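Polysaccharide deacetylase (Bacillus cereus, PDB 4HD5) binds zinc and probably hydrolyses carbon-nitrogen bonds other than peptide bonds, consistent with a polysaccharide deacetylase. Local coordinates at residues I160-V165 with R343-H348; Q118-G123 with L133-I138. All coordinates share one frame; numbering follows the deposited sequence.

Contact 1. Residues I160-V165 with R343-H348; sequences IKDLFV and RVRIHH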
loop_
_atom_site.group_PDB
_atom_site.type_symbol
_atom_site.label_atom_id
_atom_site.label_comp_id
_atom_site.label_asym_id
_atom_site.label_seq_id
_atom_site.Cartn_x
_atom_site.Cartn_y
_atom_site.Cartn_z
ATOM N N ILE A 160 -7.467 -13.198 -23.784
ATOM C CA ILE A 160 -6.572 -12.182 -24.316
ATOM C C ILE A 160 -5.152 -12.541 -23.884
ATOM O O ILE A 160 -4.883 -12.623 -22.693
ATOM C CB ILE A 160 -6.967 -10.774 -23.811
ATOM C CG1 ILE A 160 -8.427 -10.475 -24.198
ATOM C CG2 ILE A 160 -6.003 -9.727 -24.351
ATOM C CD1 ILE A 160 -8.992 -9.159 -23.696
ATOM N N LYS A 161 -4.257 -12.750 -24.853
ATOM C CA LYS A 161 -2.911 -13.276 -24.576
ATOM C C LYS A 161 -2.200 -12.454 -23.514
ATOM O O LYS A 161 -1.653 -12.995 -22.547
ATOM C CB LYS A 161 -2.052 -13.315 -25.851
ATOM C CG LYS A 161 -0.798 -14.171 -25.717
ATOM C CD LYS A 161 0.133 -14.149 -26.929
ATOM C CE LYS A 161 -0.594 -14.356 -28.253
ATOM N NZ LYS A 161 0.335 -14.741 -29.361
ATOM N N ASP A 162 -2.217 -11.140 -23.688
ATOM C CA ASP A 162 -1.455 -10.262 -22.798
ATOM C C ASP A 162 -1.905 -10.312 -21.342
ATOM O O ASP A 162 -1.150 -9.915 -20.447
ATOM C CB ASP A 162 -1.472 -8.813 -23.295
ATOM C CG ASP A 162 -0.426 -7.960 -22.596
ATOM O OD1 ASP A 162 0.753 -8.361 -22.618
ATOM O OD2 ASP A 162 -0.776 -6.928 -21.991
ATOM N N LEU A 163 -3.122 -10.797 -21.103
ATOM C CA LEU A 163 -3.701 -10.876 -19.756
ATOM C C LEU A 163 -3.353 -12.169 -18.998
ATOM O O LEU A 163 -3.790 -12.354 -17.867
ATOM C CB LEU A 163 -5.236 -10.724 -19.820
ATOM C CG LEU A 163 -5.862 -9.321 -19.684
ATOM C CD1 LEU A 163 -5.004 -8.217 -20.270
ATOM C CD2 LEU A 163 -7.268 -9.287 -20.280
ATOM N N PHE A 164 -2.574 -13.049 -19.614
ATOM C CA PHE A 164 -2.204 -14.317 -19.008
ATOM C C PHE A 164 -0.765 -14.309 -18.562
ATOM O O PHE A 164 0.127 -14.071 -19.368
ATOM C CB PHE A 164 -2.428 -15.463 -19.987
ATOM C CG PHE A 164 -3.846 -15.910 -20.019
ATOM C CD1 PHE A 164 -4.791 -15.160 -20.692
ATOM C CD2 PHE A 164 -4.255 -17.035 -19.313
ATOM C CE1 PHE A 164 -6.120 -15.546 -20.715
ATOM C CE2 PHE A 164 -5.585 -17.420 -19.315
ATOM C CZ PHE A 164 -6.517 -16.675 -20.025
ATOM N N VAL A 165 -0.551 -14.547 -17.276
ATOM C CA VAL A 165 0.792 -14.705 -16.728
ATOM C C VAL A 165 0.912 -16.147 -16.249
ATOM O O VAL A 165 0.070 -16.624 -15.480
ATOM C CB VAL A 165 1.036 -13.717 -15.565
ATOM C CG1 VAL A 165 2.335 -14.043 -14.840
ATOM C CG2 VAL A 165 1.044 -12.274 -16.081
ATOM N N ARG A 343 -2.319 1.743 -11.582
ATOM C CA ARG A 343 -1.806 0.418 -11.335
ATOM C C ARG A 343 -0.676 0.074 -12.298
ATOM O O ARG A 343 -0.567 0.662 -13.396
ATOM C CB ARG A 343 -2.932 -0.607 -11.424
ATOM C CG ARG A 343 -3.864 -0.567 -10.227
ATOM C CD ARG A 343 -4.727 -1.813 -10.147
ATOM N NE ARG A 343 -5.779 -1.812 -11.174
ATOM C CZ ARG A 343 -6.636 -2.816 -11.377
ATOM N NH1 ARG A 343 -6.553 -3.925 -10.642
ATOM N NH2 ARG A 343 -7.565 -2.717 -12.325
ATOM N N VAL A 344 0.177 -0.842 -11.847
ATOM C CA VAL A 344 1.296 -1.362 -12.630
ATOM C C VAL A 344 0.808 -2.633 -13.328
ATOM O O VAL A 344 0.441 -3.612 -12.671
ATOM C CB VAL A 344 2.522 -1.694 -11.733
ATOM C CG1 VAL A 344 3.685 -2.245 -12.554
ATOM C CG2 VAL A 344 2.981 -0.472 -10.961
ATOM N N ARG A 345 0.807 -2.606 -14.653
ATOM C CA ARG A 345 0.362 -3.740 -15.456
ATOM C C ARG A 345 1.481 -4.765 -15.586
ATOM O O ARG A 345 2.624 -4.392 -15.891
ATOM C CB ARG A 345 -0.052 -3.251 -16.841
ATOM C CG ARG A 345 -0.625 -4.327 -17.746
ATOM C CD ARG A 345 -1.055 -3.742 -19.088
ATOM N NE ARG A 345 -2.363 -3.075 -19.050
ATOM C CZ ARG A 345 -3.546 -3.698 -19.024
ATOM N NH1 ARG A 345 -3.625 -5.023 -18.979
ATOM N NH2 ARG A 345 -4.667 -2.980 -19.003
ATOM N N ILE A 346 1.159 -6.035 -15.339
ATOM C CA ILE A 346 2.090 -7.145 -15.604
ATOM C C ILE A 346 1.629 -7.808 -16.894
ATOM O O ILE A 346 0.452 -8.101 -17.041
ATOM C CB ILE A 346 2.135 -8.180 -14.448
ATOM C CG1 ILE A 346 2.477 -7.506 -13.097
ATOM C CG2 ILE A 346 3.127 -9.294 -14.763
ATOM C CD1 ILE A 346 3.598 -6.492 -13.172
ATOM N N HIS A 347 2.550 -8.013 -17.833
ATOM C CA HIS A 347 2.214 -8.515 -19.166
ATOM C C HIS A 347 2.579 -9.989 -19.296
ATOM O O HIS A 347 3.338 -10.529 -18.504
ATOM C CB HIS A 347 2.988 -7.744 -20.245
ATOM C CG HIS A 347 2.777 -6.264 -20.216
ATOM N ND1 HIS A 347 1.724 -5.654 -20.864
ATOM C CD2 HIS A 347 3.499 -5.269 -19.650
ATOM C CE1 HIS A 347 1.803 -4.346 -20.693
ATOM N NE2 HIS A 347 2.868 -4.085 -19.956
ATOM N N HIS A 348 2.053 -10.620 -20.333
ATOM C CA HIS A 348 2.337 -12.026 -20.633
ATOM C C HIS A 348 3.845 -12.329 -20.711
ATOM O O HIS A 348 4.297 -13.382 -20.254
ATOM C CB HIS A 348 1.631 -12.366 -21.948
ATOM C CG HIS A 348 1.736 -13.796 -22.370
ATOM N ND1 HIS A 348 2.224 -14.160 -23.605
ATOM C CD2 HIS A 348 1.371 -14.947 -21.757
ATOM C CE1 HIS A 348 2.182 -15.477 -23.724
ATOM N NE2 HIS A 348 1.669 -15.979 -22.617
HETATM O O HOH W 1 -1.335 -9.941 -17.512
HETATM O O HOH W 2 -1.670 -7.187 -18.935
#

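Contact 2. Residues Q118-G123 with L133-I138; sequences QIEATG and LTKSII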
loop_
_atom_site.group_PDB
_atom_site.type_symbol
_atom_site.label_atom_id
_atom_site.label_comp_id
_atom_site.label_asym_id
_atom_site.label_seq_id
_atom_site.Cartn_x
_atom_site.Cartn_y
_atom_site.Cartn_z
ATOM N N GLN A 118 10.018 8.332 13.595
ATOM C CA GLN A 118 9.782 8.807 14.952
ATOM C C GLN A 118 11.027 9.503 15.457
ATOM O O GLN A 118 12.137 9.034 15.233
ATOM C CB GLN A 118 9.430 7.649 15.872
ATOM C CG GLN A 118 8.213 6.874 15.400
ATOM C CD GLN A 118 7.645 5.961 16.461
ATOM O OE1 GLN A 118 7.260 4.827 16.174
ATOM N NE2 GLN A 118 7.591 6.444 17.697
ATOM N N ILE A 119 10.828 10.630 16.136
ATOM C CA ILE A 119 11.935 11.450 16.617
ATOM C C ILE A 119 11.841 11.563 18.133
ATOM O O ILE A 119 10.807 11.971 18.673
ATOM C CB ILE A 119 11.912 12.861 16.002
ATOM C CG1 ILE A 119 11.743 12.797 14.479
ATOM C CG2 ILE A 119 13.175 13.626 16.370
ATOM C CD1 ILE A 119 11.146 14.055 13.886
ATOM N N GLU A 120 12.932 11.202 18.803
ATOM C CA GLU A 120 13.014 11.207 20.251
ATOM C C GLU A 120 14.196 12.084 20.657
ATOM O O GLU A 120 15.337 11.787 20.311
ATOM C CB GLU A 120 13.202 9.778 20.753
ATOM C CG GLU A 120 13.119 9.619 22.262
ATOM C CD GLU A 120 12.969 8.168 22.682
ATOM O OE1 GLU A 120 13.659 7.305 22.106
ATOM O OE2 GLU A 120 12.162 7.887 23.589
ATOM N N ALA A 121 13.907 13.177 21.359
ATOM C CA ALA A 121 14.934 14.131 21.775
ATOM C C ALA A 121 15.250 13.969 23.255
ATOM O O ALA A 121 14.339 13.882 24.084
ATOM C CB ALA A 121 14.470 15.553 21.501
ATOM N N THR A 122 16.543 13.930 23.576
ATOM C CA THR A 122 17.018 13.965 24.955
ATOM C C THR A 122 18.130 15.006 25.059
ATOM O O THR A 122 18.847 15.242 24.091
ATOM C CB THR A 122 17.556 12.596 25.413
ATOM O OG1 THR A 122 18.763 12.287 24.706
ATOM C CG2 THR A 122 16.519 11.495 25.166
ATOM N N GLY A 123 18.267 15.625 26.228
ATOM C CA GLY A 123 19.279 16.664 26.441
ATOM C C GLY A 123 20.159 16.391 27.645
ATOM O O GLY A 123 19.706 15.804 28.628
ATOM N N LEU A 133 13.307 15.019 26.765
ATOM C CA LEU A 133 12.689 16.262 26.328
ATOM C C LEU A 133 11.309 15.948 25.781
ATOM O O LEU A 133 10.323 16.058 26.502
ATOM C CB LEU A 133 13.557 16.980 25.285
ATOM C CG LEU A 133 14.687 17.870 25.817
ATOM C CD1 LEU A 133 15.492 17.175 26.904
ATOM C CD2 LEU A 133 15.592 18.307 24.673
ATOM N N THR A 134 11.237 15.524 24.523
ATOM C CA THR A 134 9.952 15.299 23.877
ATOM C C THR A 134 10.086 14.387 22.663
ATOM O O THR A 134 11.196 13.987 22.288
ATOM C CB THR A 134 9.307 16.643 23.472
ATOM O OG1 THR A 134 7.928 16.450 23.129
ATOM C CG2 THR A 134 10.049 17.282 22.301
ATOM N N LYS A 135 8.945 14.061 22.060
ATOM C CA LYS A 135 8.895 13.162 20.912
ATOM C C LYS A 135 8.070 13.774 19.787
ATOM O O LYS A 135 7.236 14.647 20.020
ATOM C CB LYS A 135 8.295 11.820 21.324
ATOM C CG LYS A 135 9.278 10.902 22.032
ATOM C CD LYS A 135 8.592 9.717 22.704
ATOM C CE LYS A 135 7.780 8.863 21.737
ATOM N NZ LYS A 135 8.557 8.382 20.558
ATOM N N SER A 136 8.309 13.310 18.566
ATOM C CA SER A 136 7.564 13.798 17.412
ATOM C C SER A 136 7.585 12.797 16.267
ATOM O O SER A 136 8.370 11.851 16.270
ATOM C CB SER A 136 8.129 15.133 16.927
ATOM O OG SER A 136 7.336 15.674 15.887
ATOM N N ILE A 137 6.714 13.043 15.291
ATOM C CA ILE A 137 6.583 12.199 14.108
ATOM C C ILE A 137 6.681 13.052 12.855
ATOM O O ILE A 137 6.094 14.130 12.778
ATOM C CB ILE A 137 5.218 11.489 14.071
ATOM C CG1 ILE A 137 4.951 10.738 15.383
ATOM C CG2 ILE A 137 5.135 10.546 12.873
ATOM C CD1 ILE A 137 5.861 9.559 15.621
ATOM N N ILE A 138 7.436 12.555 11.885
ATOM C CA ILE A 138 7.486 13.121 10.546
ATOM C C ILE A 138 7.341 11.961 9.558
ATOM O O ILE A 138 7.949 10.899 9.744
ATOM C CB ILE A 138 8.798 13.907 10.295
ATOM C CG1 ILE A 138 8.729 14.644 8.955
ATOM C CG2 ILE A 138 10.011 12.999 10.347
ATOM C CD1 ILE A 138 9.860 15.618 8.733
#

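Contact 1. Residues I160-V165 with R343-H348
Asp162 and His347 meet through a His-carboxylate hydrogen bond in the TIM-barrel-like deacetylase domain, where the 3-10 turn 161-163 packs against the chain leaving strand 341-345. His347 ND1 donates to Asp162 OD2 at 3.0 Å and 164°; the oxygen accepts through its syn lone pair and lies close to the ring plane. Carboxylate and imidazole planes are turned 35° apart, and the second oxygen, Asp162 OD1, takes weak bonds from the same ND1 and from His348 N. With CG anti to the backbone N (chi1 -166°), the Asp162 carboxylate reaches across to His347. Arg345 CG lies over one face of the His347 ring, toward its rim.

Beyond this pair, His348 lies against the turn: Lys161 CG sits over one face of its ring, 4.0 Å from the centroid, in a CH-pi contact, while His348 CA approaches Phe164 O in a CA-H...O contact of 3.3 Å. Val165 CG2 touches Ile346 CG2 at 3.9 Å; Val165 also packs on Ile152 of strand 151-152, and Ile346 on Phe355 of helix 352-358.

Two waters fill in between the backbones, each within bonding reach of both Asp162 O and Ile346 O. Water 2 also accepts from Arg345 NH1 at 2.9 Å, lying in the guanidinium plane at its edge. Asp162 OD2 lies 4.6 Å from Arg345 NH1 and well out of that plane, so any attraction is probably electrostatic, with no N-H pointing at it. Leu163, whose backbone bonds to Ala151, has its side chain about 6 Å from that of the zinc ligand Asp206; across the contact, its CD1 meets the guanidinium edge, 3.7 Å from Arg345 NH1.

Contact 2. Residues Q118-G123 with L133-I138
A beta hairpin of strands 115-125 and 130-140 brings these segments together at one side of the four-stranded antiparallel sheet, where 130-140 is outermost within the chain. Ile119 and Ser136 form a hydrogen-bonded pair: Ile119 N donates to Ser136 O at 2.7 Å, and Ser136 N returns a bond to Ile119 O at 2.8 Å. Further along, Leu133 and Thr134 both face Ala121 in a classic beta bulge: Ala121 N donates to Thr134 O at 3.0 Å, whereas Leu133 N, one residue earlier, donates to Ala121 O at 3.1 Å.

Gln118, Glu120, Lys135 and Ile137 share one face of the sheet. Ile137 CD1 rests on Gln118 CG at 3.6 Å, the two side chains lying alongside each other. Glu120 and Lys135 run likewise, touching through their CG methylenes; Lys135 bends at chi3 and chi4, its NZ staying 4.7 Å from Glu120 OE2, while Glu120 OE1 forms a salt bridge to Lys86. The other face carries Ile119, Ala121, Thr134 and Ser136, with Ile119, Thr134 and Ser136 packing on Ile49 of strand 49-51. Ile119 CD1 meets Ile138 CG2 at 3.9 Å.

How the contacts relate
Contact 1 belongs to the zinc-binding deacetylase domain and contact 2 to the antiparallel sheet of the N-terminal part; their centres are 46 Å apart, on opposite sides of the chain's centre, and they share no secondary-structure element. Both are partly buried. Contact 2 joins the adjacent strands of a hairpin and is carried mainly by backbone bonds, interrupted by a bulge, with aliphatic packing on both faces and the charged groups on one. Contact 1 joins segments 178 residues apart and depends more on side chains, and on waters lying within reach of carbonyls from both segments. Only contact 1 lies close to the metal; contact 2 is away from the annotated sites.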